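Local coordinates for protein putative NADH-flavin reductase (Lactobacillus casei ATCC 334, PDB 3H2S) that binds NADPH in a Rossmann-type fold and probably acts as an NAD(P)H-dependent oxidoreductase, perhaps a flavin reductase, at residues His186-Ala195 against Asp208-Asp216. Sequence-based numbering, arbitrary orientation.
Sequences HITTGNMALA and DRIVVRDAD
The imidazole ring of His-186 meets the carboxylate of Asp-214 edge-on, ND1 donating to OD2 of Asp-214 at 2.8 Å, with the acceptor nearly in the ring plane. The two planes are turned 57° apart, and OD2 is used on its anti side; at the far edge of the ring, NE2 is hydrogen-bonded to OD2 of Asp-182. The other carboxylate oxygen, OD1, serves the start of helix 189-201. Thr-188 N approaches Asp-214 OD1 on the syn side at 2.9 Å, whereas Asn-191 ND2 reaches Asp-214 OD1 at 2.8 Å from above the carboxylate plane, with the acceptor close to the amide's own plane. The carbonyl end of that amide, OD1 of Asn-191, accepts from Thr-168 N, which helps fix its rotation. Thr-188 is the N-cap: turned between its backbone N and carbonyl carbon (chi1 64°), OG1 accepts from Asn-191 N at 3.1 Å. A single backbone hydrogen bond is added, from Asp-214 N to His-186 O, nearly straight at 174°. Deeper in, Val-212 divides its branches, CG1 resting on Ala-195 CB at 3.9 Å and CG2 touching Ile-187 CD1 and lying 3.8 Å from CE, the methyl of selenomethionine Met-192. The selenomethionine side chain also lies near Ile-103 of the NADPH site. One carboxylate thus ties the end of strand 209-214, in the Rossmann-type sheet, to the first turn of the helix packed against it. Three N-H donors converge on its side chain, which would probably favour the ionised form, and its negative charge beside the helix N-terminus should suit the helix dipole.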
ATOM      1  N   HIS A 186      -6.333  21.263  19.653  1.00 12.38           N
ATOM      2  CA  HIS A 186      -5.527  21.898  18.615  1.00 11.68           C
ATOM      3  C   HIS A 186      -4.039  21.669  18.821  1.00 12.89           C
ATOM      4  O   HIS A 186      -3.579  21.449  19.946  1.00 11.93           O
ATOM      5  CB  HIS A 186      -5.827  23.403  18.522  1.00 12.72           C
ATOM      6  CG  HIS A 186      -5.797  24.110  19.844  1.00 19.11           C
ATOM      7  ND1 HIS A 186      -4.624  24.475  20.464  1.00 15.30           N
ATOM      8  CD2 HIS A 186      -6.792  24.435  20.704  1.00 21.74           C
ATOM      9  CE1 HIS A 186      -4.901  25.081  21.604  1.00 19.18           C
ATOM     10  NE2 HIS A 186      -6.209  25.052  21.783  1.00 22.01           N
ATOM     11  N   ILE A 187      -3.309  21.661  17.709  1.00 11.31           N
ATOM     12  CA  ILE A 187      -1.858  21.600  17.716  1.00  9.37           C
ATOM     13  C   ILE A 187      -1.338  22.509  16.605  1.00  8.74           C
ATOM     14  O   ILE A 187      -1.871  22.494  15.500  1.00  9.48           O
ATOM     15  CB  ILE A 187      -1.357  20.152  17.479  1.00  9.27           C
ATOM     16  CG1 ILE A 187       0.179  20.103  17.468  1.00 11.94           C
ATOM     17  CG2 ILE A 187      -1.868  19.625  16.140  1.00  9.00           C
ATOM     18  CD1 ILE A 187       0.802  19.877  18.818  1.00 11.09           C
ATOM     19  N   THR A 188      -0.369  23.363  16.928  1.00  6.83           N
ATOM     20  CA  THR A 188       0.255  24.212  15.920  1.00  7.28           C
ATOM     21  C   THR A 188       1.244  23.442  15.053  1.00  8.33           C
ATOM     22  O   THR A 188       1.793  22.412  15.468  1.00  6.35           O
ATOM     23  CB  THR A 188       0.958  25.444  16.543  1.00 10.85           C
ATOM     24  OG1 THR A 188       2.056  25.010  17.377  1.00 10.95           O
ATOM     25  CG2 THR A 188      -0.034  26.250  17.388  1.00 10.40           C
ATOM     26  N   THR A 189       1.497  23.965  13.856  1.00  7.37           N
ATOM     27  CA  THR A 189       2.548  23.419  13.010  1.00  9.30           C
ATOM     28  C   THR A 189       3.898  23.402  13.737  1.00  6.89           C
ATOM     29  O   THR A 189       4.675  22.465  13.583  1.00  8.07           O
ATOM     30  CB  THR A 189       2.663  24.195  11.674  1.00  9.59           C
ATOM     31  OG1 THR A 189       2.768  25.589  11.945  1.00  9.02           O
ATOM     32  CG2 THR A 189       1.430  23.967  10.818  1.00 11.67           C
ATOM     33  N   GLY A 190       4.169  24.426  14.547  1.00  7.25           N
ATOM     34  CA  GLY A 190       5.417  24.474  15.310  1.00  7.16           C
ATOM     35  C   GLY A 190       5.531  23.349  16.326  1.00  8.57           C
ATOM     36  O   GLY A 190       6.569  22.691  16.427  1.00  8.45           O
ATOM     37  N   ASN A 191       4.443  23.082  17.036  1.00  7.49           N
ATOM     38  CA  ASN A 191       4.434  22.037  18.067  1.00  7.63           C
ATOM     39  C   ASN A 191       4.428  20.613  17.515  1.00  9.28           C
ATOM     40  O   ASN A 191       5.156  19.737  18.014  1.00  8.62           O
ATOM     41  CB  ASN A 191       3.258  22.247  19.028  1.00  6.59           C
ATOM     42  CG  ASN A 191       3.589  23.224  20.123  1.00 12.18           C
ATOM     43  OD1 ASN A 191       4.753  23.349  20.507  1.00 13.99           O
ATOM     44  ND2 ASN A 191       2.605  24.026  20.534  1.00 15.51           N
HETATM   45  N   MSE A 192       3.750  20.432  16.383  1.00  6.94           N
HETATM   46  CA  MSE A 192       3.877  19.195  15.625  1.00  6.41           C
HETATM   47  C   MSE A 192       5.334  18.971  15.221  1.00  5.12           C
HETATM   48  O   MSE A 192       5.839  17.851  15.322  1.00  6.68           O
HETATM   49  CB  MSE A 192       2.964  19.212  14.383  1.00  5.88           C
HETATM   50  CG  MSE A 192       3.158  18.009  13.473  1.00  9.74           C
HETATM   51 SE   MSE A 192       2.687  16.300  14.341  1.00 19.30          SE
HETATM   52  CE  MSE A 192       0.745  16.501  14.337  1.00  9.51           C
ATOM     53  N   ALA A 193       6.008  20.032  14.785  1.00  7.48           N
ATOM     54  CA  ALA A 193       7.422  19.920  14.431  1.00  8.24           C
ATOM     55  C   ALA A 193       8.268  19.468  15.635  1.00  6.81           C
ATOM     56  O   ALA A 193       9.152  18.626  15.485  1.00  7.97           O
ATOM     57  CB  ALA A 193       7.964  21.244  13.859  1.00  9.70           C
ATOM     58  N   LEU A 194       8.020  20.059  16.803  1.00  8.70           N
ATOM     59  CA  LEU A 194       8.689  19.628  18.038  1.00  8.38           C
ATOM     60  C   LEU A 194       8.508  18.134  18.250  1.00  7.94           C
ATOM     61  O   LEU A 194       9.462  17.424  18.564  1.00  7.88           O
ATOM     62  CB  LEU A 194       8.141  20.371  19.272  1.00 11.63           C
ATOM     63  CG  LEU A 194       8.459  21.853  19.487  1.00 16.03           C
ATOM     64  CD1 LEU A 194       8.024  22.277  20.894  1.00 14.04           C
ATOM     65  CD2 LEU A 194       9.940  22.142  19.265  1.00 16.57           C
ATOM     66  N   ALA A 195       7.260  17.684  18.172  1.00  7.82           N
ATOM     67  CA  ALA A 195       6.914  16.280  18.421  1.00  9.46           C
ATOM     68  C   ALA A 195       7.597  15.333  17.434  1.00  7.67           C
ATOM     69  O   ALA A 195       8.048  14.259  17.795  1.00  8.82           O
ATOM     70  CB  ALA A 195       5.373  16.097  18.387  1.00  7.77           C
ATOM     71  N   ASP A 208       4.060   2.498  16.331  1.00 14.30           N
ATOM     72  CA  ASP A 208       2.915   2.886  17.137  1.00 14.85           C
ATOM     73  C   ASP A 208       2.412   4.221  16.603  1.00 13.17           C
ATOM     74  O   ASP A 208       3.072   4.868  15.792  1.00 10.65           O
ATOM     75  CB  ASP A 208       3.331   3.016  18.603  1.00 16.21           C
ATOM     76  CG  ASP A 208       2.168   2.836  19.567  1.00 21.97           C
ATOM     77  OD1 ASP A 208       0.999   2.827  19.121  1.00 20.17           O
ATOM     78  OD2 ASP A 208       2.423   2.785  20.787  1.00 23.18           O
ATOM     79  N   ARG A 209       1.235   4.623  17.058  1.00 12.63           N
ATOM     80  CA  ARG A 209       0.691   5.931  16.730  1.00 13.26           C
ATOM     81  C   ARG A 209       0.497   6.722  18.015  1.00 11.15           C
ATOM     82  O   ARG A 209       0.010   6.187  19.004  1.00 11.25           O
ATOM     83  CB  ARG A 209      -0.646   5.781  16.010  1.00  9.57           C
ATOM     84  CG  ARG A 209      -1.217   7.104  15.518  1.00 11.23           C
ATOM     85  CD  ARG A 209      -2.166   7.740  16.511  1.00 10.75           C
ATOM     86  NE  ARG A 209      -3.333   6.901  16.751  1.00 10.10           N
ATOM     87  CZ  ARG A 209      -4.422   6.907  15.988  1.00  9.40           C
ATOM     88  NH1 ARG A 209      -4.515   7.763  14.973  1.00  8.00           N
ATOM     89  NH2 ARG A 209      -5.420   6.056  16.234  1.00 13.99           N
ATOM     90  N   ILE A 210       0.957   7.968  18.016  1.00 12.39           N
ATOM     91  CA  ILE A 210       0.620   8.903  19.076  1.00 10.29           C
ATOM     92  C   ILE A 210      -0.195  10.090  18.549  1.00 10.84           C
ATOM     93  O   ILE A 210      -0.310  10.281  17.344  1.00 12.13           O
ATOM     94  CB  ILE A 210       1.873   9.388  19.817  1.00  8.53           C
ATOM     95  CG1 ILE A 210       2.865  10.036  18.841  1.00  9.60           C
ATOM     96  CG2 ILE A 210       2.522   8.211  20.589  1.00 10.84           C
ATOM     97  CD1 ILE A 210       3.998  10.824  19.531  1.00 11.23           C
ATOM     98  N   VAL A 211      -0.835  10.822  19.456  1.00 10.03           N
ATOM     99  CA  VAL A 211      -1.557  12.039  19.082  1.00  8.98           C
ATOM    100  C   VAL A 211      -0.953  13.156  19.919  1.00 11.51           C
ATOM    101  O   VAL A 211      -0.574  12.930  21.066  1.00 10.40           O
ATOM    102  CB  VAL A 211      -3.060  11.932  19.403  1.00 10.48           C
ATOM    103  CG1 VAL A 211      -3.287  11.483  20.855  1.00 12.13           C
ATOM    104  CG2 VAL A 211      -3.779  13.248  19.128  1.00 10.25           C
ATOM    105  N   VAL A 212      -0.919  14.366  19.373  1.00  9.81           N
ATOM    106  CA  VAL A 212      -0.345  15.491  20.118  1.00 10.29           C
ATOM    107  C   VAL A 212      -1.256  16.710  20.118  1.00 12.43           C
ATOM    108  O   VAL A 212      -1.944  16.971  19.135  1.00  8.68           O
ATOM    109  CB  VAL A 212       1.061  15.863  19.595  1.00  9.26           C
ATOM    110  CG1 VAL A 212       2.046  14.768  19.949  1.00  8.99           C
ATOM    111  CG2 VAL A 212       1.043  16.079  18.092  1.00 10.17           C
ATOM    112  N   ARG A 213      -1.273  17.443  21.232  1.00 12.12           N
ATOM    113  CA  ARG A 213      -1.959  18.729  21.282  1.00 11.48           C
ATOM    114  C   ARG A 213      -1.030  19.794  21.864  1.00 11.88           C
ATOM    115  O   ARG A 213      -0.027  19.471  22.517  1.00 11.06           O
ATOM    116  CB  ARG A 213      -3.235  18.630  22.123  1.00 11.84           C
ATOM    117  CG  ARG A 213      -2.979  18.463  23.628  1.00 13.04           C
ATOM    118  CD  ARG A 213      -4.266  18.679  24.413  1.00 10.40           C
ATOM    119  NE  ARG A 213      -4.143  18.309  25.821  1.00 18.15           N
ATOM    120  CZ  ARG A 213      -3.752  19.137  26.792  1.00 20.31           C
ATOM    121  NH1 ARG A 213      -3.304  20.354  26.504  1.00 16.42           N
ATOM    122  NH2 ARG A 213      -3.735  18.717  28.053  1.00 19.97           N
ATOM    123  N   ASP A 214      -1.400  21.059  21.673  1.00 12.20           N
ATOM    124  CA  ASP A 214      -0.689  22.159  22.305  1.00 11.62           C
ATOM    125  C   ASP A 214      -0.818  22.023  23.817  1.00 13.23           C
ATOM    126  O   ASP A 214      -1.906  21.747  24.328  1.00 13.01           O
ATOM    127  CB  ASP A 214      -1.276  23.507  21.879  1.00 12.85           C
ATOM    128  CG  ASP A 214      -1.049  23.816  20.415  1.00 15.86           C
ATOM    129  OD1 ASP A 214      -0.026  23.352  19.850  1.00 11.00           O
ATOM    130  OD2 ASP A 214      -1.867  24.580  19.846  1.00 16.34           O
ATOM    131  N   ALA A 215       0.256  22.349  24.527  1.00 17.18           N
ATOM    132  CA  ALA A 215       0.224  22.377  25.997  1.00 21.20           C
ATOM    133  C   ALA A 215      -0.448  23.648  26.486  1.00 25.58           C
ATOM    134  O   ALA A 215      -0.716  24.562  25.701  1.00 24.44           O
ATOM    135  CB  ALA A 215       1.628  22.273  26.567  1.00 19.96           C
ATOM    136  N   ASP A 216      -0.715  23.696  27.789  1.00 29.85           N
ATOM    137  CA  ASP A 216      -1.418  24.813  28.406  1.00 38.22           C
ATOM    138  C   ASP A 216      -0.483  25.550  29.365  1.00 41.77           C
ATOM    139  O   ASP A 216       0.691  25.789  29.065  1.00 43.25           O
ATOM    140  CB  ASP A 216      -2.650  24.302  29.154  1.00 36.31           C
TER